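Local coordinates for fatty Acid Kinase (Fak) B3 protein (Streptococcus pneumoniae, PDB 6CNG) that binds linoleic acid and may carry other long-chain fatty acids such as palmitate in lipid transport or fatty acid metabolism, at residues 85-88 and 89-92; 122-125 and 126-130; 280-283 and 284-287. One frame throughout, in Å; residues are numbered along the deposited sequence.

Contact 1. Residues 85-88 and 89-92; sequences CPSP and DDYL. With EIC (linoleic acid), chain C.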
ATOM      1  N   CYS A  85     -12.698  -5.075   5.305  1.00 14.39           N
ATOM      2  CA  CYS A  85     -12.503  -3.723   4.801  1.00 15.60           C
ATOM      3  C   CYS A  85     -13.300  -2.729   5.630  1.00 17.57           C
ATOM      4  O   CYS A  85     -14.169  -3.102   6.413  1.00 19.93           O
ATOM      5  CB  CYS A  85     -12.924  -3.657   3.331  1.00 13.31           C
ATOM      6  SG  CYS A  85     -14.662  -3.827   3.038  1.00 20.78           S
ATOM      7  N   PRO A  86     -13.041  -1.430   5.461  1.00 17.24           N
ATOM      8  CA  PRO A  86     -13.788  -0.436   6.219  1.00 17.80           C
ATOM      9  C   PRO A  86     -15.222  -0.308   5.757  1.00 15.61           C
ATOM     10  O   PRO A  86     -15.559  -0.486   4.584  1.00 15.99           O
ATOM     11  CB  PRO A  86     -13.024   0.856   5.945  1.00 16.84           C
ATOM     12  CG  PRO A  86     -11.705   0.404   5.494  1.00 15.76           C
ATOM     13  CD  PRO A  86     -12.001  -0.778   4.665  1.00 15.89           C
ATOM     14  N   SER A  87     -16.063   0.009   6.719  1.00 17.40           N
ATOM     15  CA  SER A  87     -17.437   0.314   6.440  1.00 15.50           C
ATOM     16  C   SER A  87     -17.520   1.652   5.724  1.00 14.76           C
ATOM     17  O   SER A  87     -16.667   2.520   5.896  1.00 15.91           O
ATOM     18  CB  SER A  87     -18.177   0.439   7.744  1.00 17.02           C
ATOM     19  OG  SER A  87     -19.437   1.025   7.550  1.00 23.01           O
ATOM     20  N   PRO A  88     -18.541   1.844   4.926  1.00 14.74           N
ATOM     21  CA  PRO A  88     -18.793   3.172   4.382  1.00 12.69           C
ATOM     22  C   PRO A  88     -18.875   4.223   5.462  1.00 14.21           C
ATOM     23  O   PRO A  88     -18.393   5.341   5.268  1.00 15.02           O
ATOM     24  CB  PRO A  88     -20.137   2.983   3.674  1.00 13.11           C
ATOM     25  CG  PRO A  88     -20.240   1.571   3.422  1.00 13.12           C
ATOM     26  CD  PRO A  88     -19.578   0.893   4.530  1.00 17.43           C
ATOM     27  N   ASP A  89     -19.476   3.870   6.604  1.00 17.39           N
ATOM     28  CA  ASP A  89     -19.589   4.781   7.730  1.00 12.91           C
ATOM     29  C   ASP A  89     -18.224   5.187   8.252  1.00 11.95           C
ATOM     30  O   ASP A  89     -18.030   6.327   8.667  1.00 15.23           O
ATOM     31  CB  ASP A  89     -20.377   4.093   8.823  1.00 18.22           C
ATOM     32  CG  ASP A  89     -20.590   4.968   9.977  1.00 28.79           C
ATOM     33  OD1 ASP A  89     -21.269   5.996   9.793  1.00 33.36           O
ATOM     34  OD2 ASP A  89     -20.064   4.652  11.061  1.00 35.54           O
ATOM     35  N   ASP A  90     -17.273   4.267   8.260  1.00 14.90           N
ATOM     36  CA  ASP A  90     -15.915   4.610   8.653  1.00 13.71           C
ATOM     37  C   ASP A  90     -15.349   5.702   7.752  1.00 17.62           C
ATOM     38  O   ASP A  90     -14.633   6.595   8.215  1.00 15.51           O
ATOM     39  CB  ASP A  90     -15.037   3.369   8.565  1.00 17.69           C
ATOM     40  CG  ASP A  90     -15.459   2.284   9.538  1.00 21.32           C
ATOM     41  OD1 ASP A  90     -16.382   2.524  10.329  1.00 23.84           O
ATOM     42  OD2 ASP A  90     -14.872   1.183   9.503  1.00 24.62           O
ATOM     43  N   TYR A  91     -15.672   5.650   6.460  1.00 14.96           N
ATOM     44  CA  TYR A  91     -15.232   6.686   5.539  1.00 14.51           C
ATOM     45  C   TYR A  91     -15.976   7.991   5.805  1.00 15.74           C
ATOM     46  O   TYR A  91     -15.371   9.064   5.827  1.00 17.39           O
ATOM     47  CB  TYR A  91     -15.415   6.182   4.099  1.00 14.47           C
ATOM     48  CG  TYR A  91     -14.334   5.216   3.651  1.00 14.88           C
ATOM     49  CD1 TYR A  91     -13.014   5.554   3.784  1.00 17.90           C
ATOM     50  CD2 TYR A  91     -14.627   3.981   3.098  1.00 12.68           C
ATOM     51  CE1 TYR A  91     -12.024   4.706   3.401  1.00 17.04           C
ATOM     52  CE2 TYR A  91     -13.635   3.129   2.700  1.00 11.96           C
ATOM     53  CZ  TYR A  91     -12.334   3.497   2.859  1.00 14.08           C
ATOM     54  OH  TYR A  91     -11.288   2.698   2.491  1.00 20.73           O
ATOM     55  N   LEU A  92     -17.280   7.918   6.063  1.00 12.93           N
ATOM     56  CA  LEU A  92     -18.052   9.132   6.325  1.00 15.68           C
ATOM     57  C   LEU A  92     -17.503   9.911   7.509  1.00 12.86           C
ATOM     58  O   LEU A  92     -17.426  11.143   7.461  1.00 15.11           O
ATOM     59  CB  LEU A  92     -19.513   8.783   6.608  1.00 15.29           C
ATOM     60  CG  LEU A  92     -20.378   8.253   5.493  1.00 15.93           C
ATOM     61  CD1 LEU A  92     -21.726   7.887   6.095  1.00 16.56           C
ATOM     62  CD2 LEU A  92     -20.521   9.260   4.403  1.00 15.23           C
TER
HETATM   63  C1  EIC C 301      -9.816  -6.983   2.966  1.00 14.19           C
HETATM   64  C2  EIC C 301      -8.370  -6.593   2.679  1.00 13.81           C
HETATM   65  C3  EIC C 301      -7.675  -7.501   1.690  1.00 14.76           C
HETATM   66  C4  EIC C 301      -6.370  -6.907   1.213  1.00 14.42           C
HETATM   67  C5  EIC C 301      -5.716  -7.758   0.146  1.00 16.08           C
HETATM   68  C6  EIC C 301      -4.459  -7.106  -0.419  1.00 19.13           C
HETATM   69  C7  EIC C 301      -3.248  -7.185   0.520  1.00 18.75           C
HETATM   70  C8  EIC C 301      -2.082  -6.380  -0.024  1.00 16.27           C
HETATM   71  C9  EIC C 301      -0.979  -6.402   1.009  1.00 16.21           C
HETATM   72  C10 EIC C 301       0.009  -7.266   0.937  1.00 14.76           C
HETATM   73  C11 EIC C 301       0.113  -8.313  -0.164  1.00 16.94           C
HETATM   74  C12 EIC C 301       1.553  -8.241  -0.653  1.00 18.47           C
HETATM   75  C13 EIC C 301       1.911  -8.140  -1.915  1.00 15.79           C
HETATM   76  C14 EIC C 301       0.906  -8.119  -3.047  1.00 18.26           C
HETATM   77  C15 EIC C 301       0.403  -6.706  -3.329  1.00 16.27           C
HETATM   78  C16 EIC C 301      -0.580  -6.741  -4.490  1.00 17.70           C
HETATM   79  C17 EIC C 301      -1.227  -5.404  -4.707  1.00 14.59           C
HETATM   80  C18 EIC C 301      -2.223  -5.506  -5.840  1.00 15.71           C
HETATM   81  O1  EIC C 301     -10.776  -6.378   2.417  1.00 18.05           O
HETATM   82  O2  EIC C 301     -10.042  -7.926   3.763  1.00 19.13           O
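Ser87 and Asp90 meet where an extended loop turns into helix: residues 85-87 run in extended conformation, and from Pro88 onward the backbone angles are helical, with Ser87 standing at the N-cap. The CA atoms of Ser87 and Asp90 are 5.1 Å apart, the spacing of residues three apart in a helix. The first helical bond, Tyr91 N to Ser87 O, is long and weak; the next, Leu92 N to Pro88 O at 2.9 Å, is sound.

Two side chains trade partners across this first turn. With Ser87 OG anti to its own backbone N (chi1 167°), the hydroxyl folds over the helix start and accepts from Asp89 N at 3.0 Å; the bond is bent, 141° at the hydrogen. In return the carboxylate of Asp90 swings back beside its own N, and its OD2 takes a weak bond from Ser87 N at 3.2 Å. Together they make a capping box, and its acidic member would also suit the positive end of the helix dipole.

Next to the box, the Pro86 ring lies obliquely against Tyr91. CB of Pro86 is 4.0 Å from CE2 of Tyr91, and CG of Pro86 lies 3.8 Å from the phenol OH of Tyr91. That hydroxyl is hydrogen-bonded to Ser113. Cys85 belongs to the linoleic acid pocket, its CB 3.6 Å from carboxylate atom O1 of the lipid.

The turn links strand 82-84 to helix 88-95 beside the lipid's carboxylate end. Pro86 and Tyr91 are buried against helix 113-127, where Pro86 O also bonds to Ser116, and against Val48 of strand 43-54; Tyr91 further reaches Leu103 and Thr105 of strand 100-105.

Contact 2. Residues 122-125 and 126-130; sequences NIYL and EDHPD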
ATOM      1  N   ASN A 122     -20.629   9.237  -2.443  1.00 13.22           N
ATOM      2  CA  ASN A 122     -21.952   9.575  -2.940  1.00 15.18           C
ATOM      3  C   ASN A 122     -22.915   9.898  -1.810  1.00 15.42           C
ATOM      4  O   ASN A 122     -23.790  10.743  -1.980  1.00 17.72           O
ATOM      5  CB  ASN A 122     -22.462   8.431  -3.809  1.00 15.06           C
ATOM      6  CG  ASN A 122     -21.698   8.311  -5.106  1.00 19.83           C
ATOM      7  OD1 ASN A 122     -21.207   9.296  -5.646  1.00 19.68           O
ATOM      8  ND2 ASN A 122     -21.587   7.099  -5.607  1.00 27.18           N
ATOM      9  N   ILE A 123     -22.760   9.257  -0.650  1.00 16.21           N
ATOM     10  CA  ILE A 123     -23.633   9.516   0.484  1.00 13.87           C
ATOM     11  C   ILE A 123     -23.311  10.861   1.092  1.00 12.23           C
ATOM     12  O   ILE A 123     -24.207  11.634   1.431  1.00 17.01           O
ATOM     13  CB  ILE A 123     -23.493   8.400   1.531  1.00 12.29           C
ATOM     14  CG1 ILE A 123     -24.053   7.064   1.025  1.00 15.21           C
ATOM     15  CG2 ILE A 123     -24.180   8.802   2.829  1.00 18.96           C
ATOM     16  CD1 ILE A 123     -25.567   7.055   0.817  1.00 15.76           C
ATOM     17  N   TYR A 124     -22.036  11.163   1.258  1.00 14.89           N
ATOM     18  CA  TYR A 124     -21.681  12.418   1.896  1.00 16.20           C
ATOM     19  C   TYR A 124     -22.167  13.605   1.083  1.00 16.59           C
ATOM     20  O   TYR A 124     -22.699  14.567   1.641  1.00 18.98           O
ATOM     21  CB  TYR A 124     -20.174  12.494   2.074  1.00 18.21           C
ATOM     22  CG  TYR A 124     -19.695  13.503   3.109  1.00 16.84           C
ATOM     23  CD1 TYR A 124     -19.721  13.216   4.464  1.00 19.37           C
ATOM     24  CD2 TYR A 124     -19.172  14.708   2.722  1.00 17.18           C
ATOM     25  CE1 TYR A 124     -19.247  14.126   5.390  1.00 19.36           C
ATOM     26  CE2 TYR A 124     -18.709  15.603   3.622  1.00 15.08           C
ATOM     27  CZ  TYR A 124     -18.729  15.313   4.953  1.00 15.92           C
ATOM     28  OH  TYR A 124     -18.274  16.237   5.840  1.00 19.52           O
ATOM     29  N   LEU A 125     -21.967  13.570  -0.236  1.00 18.27           N
ATOM     30  CA  LEU A 125     -22.352  14.678  -1.097  1.00 20.18           C
ATOM     31  C   LEU A 125     -23.851  14.888  -1.151  1.00 19.84           C
ATOM     32  O   LEU A 125     -24.299  15.907  -1.669  1.00 27.07           O
ATOM     33  CB  LEU A 125     -21.831  14.475  -2.513  1.00 20.17           C
ATOM     34  CG  LEU A 125     -20.310  14.480  -2.642  1.00 20.34           C
ATOM     35  CD1 LEU A 125     -19.890  14.459  -4.097  1.00 26.83           C
ATOM     36  CD2 LEU A 125     -19.744  15.662  -1.963  1.00 21.68           C
ATOM     37  N   GLU A 126     -24.632  13.954  -0.656  1.00 17.81           N
ATOM     38  CA  GLU A 126     -26.043  14.229  -0.438  1.00 15.24           C
ATOM     39  C   GLU A 126     -26.230  15.081   0.805  1.00 18.03           C
ATOM     40  O   GLU A 126     -27.073  15.977   0.827  1.00 19.87           O
ATOM     41  CB  GLU A 126     -26.793  12.905  -0.318  1.00 18.38           C
ATOM     42  CG  GLU A 126     -28.185  12.913  -0.866  1.00 31.92           C
ATOM     43  CD  GLU A 126     -28.835  11.552  -0.754  1.00 34.36           C
ATOM     44  OE1 GLU A 126     -30.067  11.506  -0.487  1.00 32.52           O
ATOM     45  OE2 GLU A 126     -28.092  10.544  -0.930  1.00 35.70           O
ATOM     46  N   ASP A 127     -25.403  14.839   1.824  1.00 20.03           N
ATOM     47  CA  ASP A 127     -25.512  15.518   3.108  1.00 21.12           C
ATOM     48  C   ASP A 127     -24.792  16.857   3.109  1.00 21.49           C
ATOM     49  O   ASP A 127     -25.281  17.811   3.714  1.00 23.54           O
ATOM     50  CB  ASP A 127     -24.968  14.612   4.215  1.00 23.23           C
ATOM     51  CG  ASP A 127     -25.906  13.448   4.539  1.00 26.31           C
ATOM     52  OD1 ASP A 127     -27.146  13.617   4.447  1.00 22.41           O
ATOM     53  OD2 ASP A 127     -25.398  12.361   4.896  1.00 30.96           O
ATOM     54  N   HIS A 128     -23.646  16.954   2.432  1.00 22.94           N
ATOM     55  CA  HIS A 128     -22.825  18.165   2.412  1.00 20.88           C
ATOM     56  C   HIS A 128     -22.454  18.494   0.970  1.00 22.18           C
ATOM     57  O   HIS A 128     -21.399  18.081   0.466  1.00 20.64           O
ATOM     58  CB  HIS A 128     -21.579  17.992   3.275  1.00 21.65           C
ATOM     59  CG  HIS A 128     -21.862  17.515   4.662  1.00 22.57           C
ATOM     60  ND1 HIS A 128     -22.288  16.233   4.938  1.00 23.16           N
ATOM     61  CD2 HIS A 128     -21.751  18.139   5.856  1.00 23.70           C
ATOM     62  CE1 HIS A 128     -22.431  16.093   6.240  1.00 20.72           C
ATOM     63  NE2 HIS A 128     -22.108  17.233   6.820  1.00 26.25           N
ATOM     64  N   PRO A 129     -23.305  19.246   0.271  1.00 24.00           N
ATOM     65  CA  PRO A 129     -23.041  19.526  -1.149  1.00 24.00           C
ATOM     66  C   PRO A 129     -21.832  20.399  -1.431  1.00 22.58           C
ATOM     67  O   PRO A 129     -21.251  20.253  -2.512  1.00 25.73           O
ATOM     68  CB  PRO A 129     -24.332  20.204  -1.630  1.00 24.12           C
ATOM     69  CG  PRO A 129     -25.357  19.695  -0.736  1.00 26.43           C
ATOM     70  CD  PRO A 129     -24.715  19.461   0.614  1.00 23.03           C
ATOM     71  N   ASP A 130     -21.449  21.318  -0.548  1.00 24.96           N
ATOM     72  CA  ASP A 130     -20.287  22.152  -0.838  1.00 25.00           C
ATOM     73  C   ASP A 130     -18.994  21.457  -0.409  1.00 24.98           C
ATOM     74  O   ASP A 130     -18.223  21.959   0.399  1.00 34.96           O
ATOM     75  CB  ASP A 130     -20.432  23.518  -0.198  1.00 30.03           C
ATOM     76  CG  ASP A 130     -19.414  24.512  -0.739  1.00 38.72           C
ATOM     77  OD1 ASP A 130     -18.536  24.086  -1.511  1.00 41.37           O
ATOM     78  OD2 ASP A 130     -19.493  25.718  -0.416  1.00 43.69           O
TER
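Tyr124 carries CG anti to its backbone N (chi1 -161°), which sends the phenol ring outward and toward the C-terminal end of the helix. His128, the first residue to leave helical backbone angles, has chi1 -52° and lays its imidazole over that ring. The two rings form an offset stack, nearly parallel with 10° between their planes and 4.2 Å between centroids. ND1 of His128 sits over the centre of the Tyr124 ring, 3.7 Å from CZ of Tyr124, whereas CZ lies toward the rim of the imidazole.

The backbone of the same turn is bonded too. His128 N donates to Tyr124 O at 2.7 Å, almost head-on to the carbonyl, closing the last helical turn. Asp127 N makes a weak bond to the same oxygen. One residue earlier, Glu126 N bonds to Ile123 O at 3.1 Å, coming from well above the carbonyl plane. Beside the stack, CD2 of Leu125 rests 3.8 Å from His128 O.

Inward, Tyr124 packs on Leu92 of helix 88-95 and Ile133 of strand 132-137, with Phe95 edge-to-face to its ring, at the far end of the helix in this beta-alpha-beta unit. The chemistry is thus aromatic stacking plus helix-end hydrogen bonding: an exposed imidazole covers part of a buried tyrosine, and the nearby Tyr124 carbonyl and helix C-terminus might favour a protonated His128.

Contact 3. Residues 280-283 and 284-287; sequences PTSG and LCSF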
ATOM      1  N   PRO A 280       8.101   0.586   7.761  1.00 14.11           N
ATOM      2  CA  PRO A 280       7.527  -0.669   8.222  1.00 13.74           C
ATOM      3  C   PRO A 280       6.109  -0.832   7.684  1.00 11.05           C
ATOM      4  O   PRO A 280       5.358   0.130   7.536  1.00 14.08           O
ATOM      5  CB  PRO A 280       7.569  -0.526   9.745  1.00 15.11           C
ATOM      6  CG  PRO A 280       7.470   0.905   9.972  1.00 17.72           C
ATOM      7  CD  PRO A 280       8.049   1.617   8.801  1.00 13.68           C
ATOM      8  N   THR A 281       5.754  -2.065   7.371  1.00 12.84           N
ATOM      9  CA  THR A 281       4.413  -2.334   6.894  1.00 12.83           C
ATOM     10  C   THR A 281       3.361  -2.064   7.969  1.00 12.83           C
ATOM     11  O   THR A 281       3.621  -2.169   9.174  1.00 16.64           O
ATOM     12  CB  THR A 281       4.329  -3.788   6.458  1.00 13.03           C
ATOM     13  OG1 THR A 281       5.061  -4.601   7.374  1.00 15.31           O
ATOM     14  CG2 THR A 281       4.922  -3.959   5.109  1.00 15.38           C
ATOM     15  N   SER A 282       2.150  -1.749   7.511  1.00 13.52           N
ATOM     16  CA  SER A 282       0.981  -1.683   8.361  1.00 13.40           C
ATOM     17  C   SER A 282       0.600  -3.074   8.845  1.00 10.31           C
ATOM     18  O   SER A 282       1.171  -4.086   8.455  1.00 13.73           O
ATOM     19  CB  SER A 282      -0.192  -1.076   7.594  1.00 14.50           C
ATOM     20  OG  SER A 282      -0.573  -1.857   6.499  1.00 13.89           O
ATOM     21  N   GLY A 283      -0.403  -3.120   9.715  1.00 17.60           N
ATOM     22  CA  GLY A 283      -0.907  -4.404  10.173  1.00 17.37           C
ATOM     23  C   GLY A 283      -1.459  -5.228   9.036  1.00 10.40           C
ATOM     24  O   GLY A 283      -1.174  -6.414   8.915  1.00 14.07           O
ATOM     25  N   LEU A 284      -2.218  -4.587   8.158  1.00 14.36           N
ATOM     26  CA  LEU A 284      -2.779  -5.266   7.010  1.00 12.18           C
ATOM     27  C   LEU A 284      -1.686  -5.732   6.080  1.00 10.25           C
ATOM     28  O   LEU A 284      -1.677  -6.874   5.631  1.00 14.57           O
ATOM     29  CB  LEU A 284      -3.679  -4.279   6.295  1.00 12.80           C
ATOM     30  CG  LEU A 284      -4.496  -4.831   5.147  1.00 17.69           C
ATOM     31  CD1 LEU A 284      -3.670  -4.914   3.894  1.00 21.85           C
ATOM     32  CD2 LEU A 284      -5.074  -6.177   5.534  1.00 16.49           C
ATOM     33  N   CYS A 285      -0.781  -4.846   5.743  1.00 12.41           N
ATOM     34  CA  CYS A 285       0.269  -5.232   4.823  1.00 14.14           C
ATOM     35  C   CYS A 285       1.194  -6.253   5.444  1.00 10.26           C
ATOM     36  O   CYS A 285       1.673  -7.137   4.745  1.00 13.17           O
ATOM     37  CB  CYS A 285       1.014  -4.004   4.345  1.00 12.50           C
ATOM     38  SG  CYS A 285       0.006  -2.949   3.265  1.00 17.45           S
ATOM     39  N   SER A 286       1.446  -6.167   6.745  1.00 15.07           N
ATOM     40  CA  SER A 286       2.234  -7.207   7.407  1.00 17.60           C
ATOM     41  C   SER A 286       1.528  -8.546   7.320  1.00 12.77           C
ATOM     42  O   SER A 286       2.152  -9.574   7.090  1.00 13.30           O
ATOM     43  CB  SER A 286       2.489  -6.850   8.872  1.00 12.89           C
ATOM     44  OG  SER A 286       3.056  -5.563   8.982  1.00 13.54           O
ATOM     45  N   PHE A 287       0.217  -8.537   7.486  1.00 12.96           N
ATOM     46  CA  PHE A 287      -0.536  -9.767   7.500  1.00 10.47           C
ATOM     47  C   PHE A 287      -0.440 -10.477   6.176  1.00 13.29           C
ATOM     48  O   PHE A 287      -0.318 -11.703   6.130  1.00 12.38           O
ATOM     49  CB  PHE A 287      -1.985  -9.406   7.788  1.00 17.60           C
ATOM     50  CG  PHE A 287      -2.918 -10.547   7.699  1.00 18.33           C
ATOM     51  CD1 PHE A 287      -2.816 -11.606   8.553  1.00 17.61           C
ATOM     52  CD2 PHE A 287      -3.919 -10.544   6.777  1.00 18.09           C
ATOM     53  CE1 PHE A 287      -3.693 -12.647   8.466  1.00 20.63           C
ATOM     54  CE2 PHE A 287      -4.785 -11.590   6.693  1.00 15.07           C
ATOM     55  CZ  PHE A 287      -4.683 -12.625   7.535  1.00 15.59           C
TER
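Ser286 reaches back one turn of the helix to the residues that start it, and its side chain meets something at each atom. CB of Ser286 is 3.1 Å from Ser282 O. From there chi1 of -53° turns OG back beside the backbone N of its own residue and down toward the helix start. At the tip, Ser286 OG donates to Ser282 O at 2.5 Å, unusually short, so its exact length deserves caution, and it lies 2.7 Å from Thr281 OG1. That threonine hydroxyl is also hydrogen-bonded to Gln253 O, so where its proton goes is not settled. Ser282 O thus accepts from both OG and N of Ser286, the latter at 2.7 Å and tilted from the carbonyl plane.

Ser282 is the N-cap. Its OG, held between its own N and carbonyl carbon (chi1 63°), accepts from Cys285 N at 3.1 Å in a fairly straight bond, 166° at the hydrogen. The same OG bonds to Ser29 O, which gives the buried hydroxyl a second partner and fixes its rotation. CB of Cys285 packs beside this bond, 3.4 Å from Ser282 OG and 3.9 Å from CB of Thr281. Gly283 O continues the helical pattern by accepting from Phe287 N at 2.9 Å.

The turn is buried and joins strand 275-280 to helix 283-289. Asp61 takes the first amides of the helix, Gly283 N to OD1 and Leu284 N to OD2, and Asp32 binds Ser282 N. Leu284 lies close to the linoleic acid and to Ser83, a probable fatty acid-binding residue by similarity. Ser286 and Phe287 pack on helix 67-76, through Ile67, Met71 and Met74, and Thr281 pairs by its backbone with Gln253 at the end of strand 247-253.

Overall arrangement
Contacts 1 and 3 both start a helix with a serine N-cap, but in different settings. Contact 3 is fully buried near the middle of the chain and rests on hydroxyls and outside aspartates, whereas contact 1 is partly buried and pairs its serine with an acid of its own turn. Both lie near the linoleic acid, contact 1 at its carboxylate and contact 3 through Leu284, though the two contacts do not touch each other. Contact 2 ends a helix at the surface, about 32 Å from contact 3 between centres, with ring stacking instead. It meets contact 1 through Leu92, whose CD2 lies 4.0 Å from CG2 of Ile123, where helices 88-95 and 113-127 pack.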